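Local coordinates for Ice-binding protein (Leucosporidium, PDB 3UYU), which binds to the surface of ice crystals and inhibits their growth, conferring freeze tolerance with low thermal hysteresis activity, at residues Q113-P117 against T133-N137. The protein carries 2 engineered substitutions. Numbering follows the deposited sequence.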
loop_
_atom_site.group_PDB
_atom_site.type_symbol
_atom_site.label_atom_id
_atom_site.label_comp_id
_atom_site.label_asym_id
_atom_site.label_seq_id
_atom_site.Cartn_x
_atom_site.Cartn_y
_atom_site.Cartn_z
ATOM N N GLN A 113 21.708 13.041 -26.748
ATOM C CA GLN A 113 20.751 11.975 -27.048
ATOM C C GLN A 113 19.294 12.380 -27.072
ATOM O O GLN A 113 18.868 13.342 -26.369
ATOM C CB GLN A 113 20.856 10.826 -26.018
ATOM C CG GLN A 113 22.140 9.997 -26.148
ATOM C CD GLN A 113 22.105 8.972 -27.276
ATOM O OE1 GLN A 113 21.081 8.697 -27.916
ATOM N NE2 GLN A 113 23.277 8.385 -27.513
ATOM N N THR A 114 18.567 11.725 -27.954
ATOM C CA THR A 114 17.104 11.836 -27.970
ATOM C C THR A 114 16.582 10.434 -27.829
ATOM O O THR A 114 16.873 9.594 -28.674
ATOM C CB THR A 114 16.607 12.446 -29.285
ATOM O OG1 THR A 114 17.044 13.782 -29.400
ATOM C CG2 THR A 114 15.080 12.363 -29.410
ATOM N N LEU A 115 15.818 10.153 -26.775
ATOM C CA LEU A 115 15.501 8.772 -26.450
ATOM C C LEU A 115 14.069 8.441 -26.772
ATOM O O LEU A 115 13.144 9.077 -26.254
ATOM C CB LEU A 115 15.781 8.500 -24.979
ATOM C CG LEU A 115 17.179 8.819 -24.493
ATOM C CD1 LEU A 115 17.190 8.479 -23.019
ATOM C CD2 LEU A 115 18.139 7.956 -25.295
ATOM N N VAL A 116 13.874 7.501 -27.672
ATOM C CA VAL A 116 12.562 6.933 -27.903
ATOM C C VAL A 116 12.068 6.109 -26.703
ATOM O O VAL A 116 12.888 5.605 -25.884
ATOM C CB VAL A 116 12.465 6.080 -29.196
ATOM C CG1 VAL A 116 12.941 6.884 -30.373
ATOM C CG2 VAL A 116 13.250 4.770 -29.063
ATOM N N PRO A 117 10.755 5.902 -26.579
ATOM C CA PRO A 117 10.240 5.008 -25.496
ATOM C C PRO A 117 10.821 3.595 -25.480
ATOM O O PRO A 117 11.166 3.056 -26.546
ATOM C CB PRO A 117 8.702 4.940 -25.754
ATOM C CG PRO A 117 8.436 6.295 -26.474
ATOM C CD PRO A 117 9.651 6.329 -27.468
ATOM N N THR A 133 16.874 14.558 -24.243
ATOM C CA THR A 133 15.482 14.700 -24.688
ATOM C C THR A 133 14.794 13.366 -24.689
ATOM O O THR A 133 15.351 12.388 -25.143
ATOM C CB THR A 133 15.460 15.256 -26.120
ATOM O OG1 THR A 133 16.077 16.551 -26.129
ATOM C CG2 THR A 133 13.989 15.395 -26.615
ATOM N N PHE A 134 13.579 13.320 -24.145
ATOM C CA PHE A 134 12.693 12.133 -24.241
ATOM C C PHE A 134 11.667 12.470 -25.274
ATOM O O PHE A 134 10.981 13.481 -25.111
ATOM C CB PHE A 134 12.022 11.842 -22.892
ATOM C CG PHE A 134 13.002 11.600 -21.809
ATOM C CD1 PHE A 134 13.282 10.307 -21.347
ATOM C CD2 PHE A 134 13.661 12.648 -21.233
ATOM C CE1 PHE A 134 14.245 10.111 -20.323
ATOM C CE2 PHE A 134 14.612 12.451 -20.223
ATOM C CZ PHE A 134 14.895 11.139 -19.777
ATOM N N GLU A 135 11.541 11.632 -26.297
ATOM C CA GLU A 135 10.518 11.887 -27.349
ATOM C C GLU A 135 9.535 10.763 -27.450
ATOM O O GLU A 135 9.935 9.616 -27.833
ATOM C CB GLU A 135 11.183 12.100 -28.700
ATOM C CG GLU A 135 10.180 12.544 -29.766
ATOM C CD GLU A 135 10.763 12.552 -31.183
ATOM O OE1 GLU A 135 11.897 13.094 -31.365
ATOM O OE2 GLU A 135 10.055 12.030 -32.114
ATOM N N GLY A 136 8.263 11.002 -27.120
ATOM C CA GLY A 136 7.248 9.976 -27.301
ATOM C C GLY A 136 5.932 10.572 -26.896
ATOM O O GLY A 136 5.929 11.683 -26.387
ATOM N N ASN A 137 4.841 9.856 -27.091
ATOM C CA ASN A 137 3.550 10.411 -26.849
ATOM C C ASN A 137 3.183 10.406 -25.366
ATOM O O ASN A 137 3.988 10.079 -24.480
ATOM C CB ASN A 137 2.472 9.771 -27.783
ATOM C CG ASN A 137 2.181 8.315 -27.461
ATOM O OD1 ASN A 137 2.363 7.872 -26.306
ATOM N ND2 ASN A 137 1.666 7.550 -28.440
#
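Leu-115 O accepts two hydrogen bonds. Glu-135 N donates to Leu-115 O at 3.0 Å, nearly straight at 171°. The other comes from the indole Trp-142 NE1. The N of the same residue, Leu-115 N, donates to Thr-133 O over 2.8 Å, so Leu-115 straddles Phe-134. Thr-114 CA also makes a CA-H...O contact with Thr-133 O at 3.4 Å. Thr-133 N closes the series on Gln-113 O. These bonds join two parallel strands on successive coils of the right-handed beta-helix, and strand 158-161 continues the sheet beyond Thr-133. Thr-114 and Thr-133 stand side by side on the outer face, Thr-114 OG1 3.9 Å from Thr-133 CB. The hydroxyl of Thr-133 bonds to that of Thr-159. Thr-114 CG2, anti to the backbone N, reaches diagonally across to the next strand, 3.8 Å from Glu-135 OE1. The other face, with Leu-115 and Phe-134, turns into the interior of the beta-helix. There Leu-115 CD1 meets the Phe-134 ring obliquely, 4.3 Å from Phe-134 CE1, and Phe-134 also packs edge-to-face with Trp-142. Past the strands, the Pro-117 ring lies against the Glu-135 to Gly-136 backbone, with Pro-117 CD 3.3 Å from Glu-135 O.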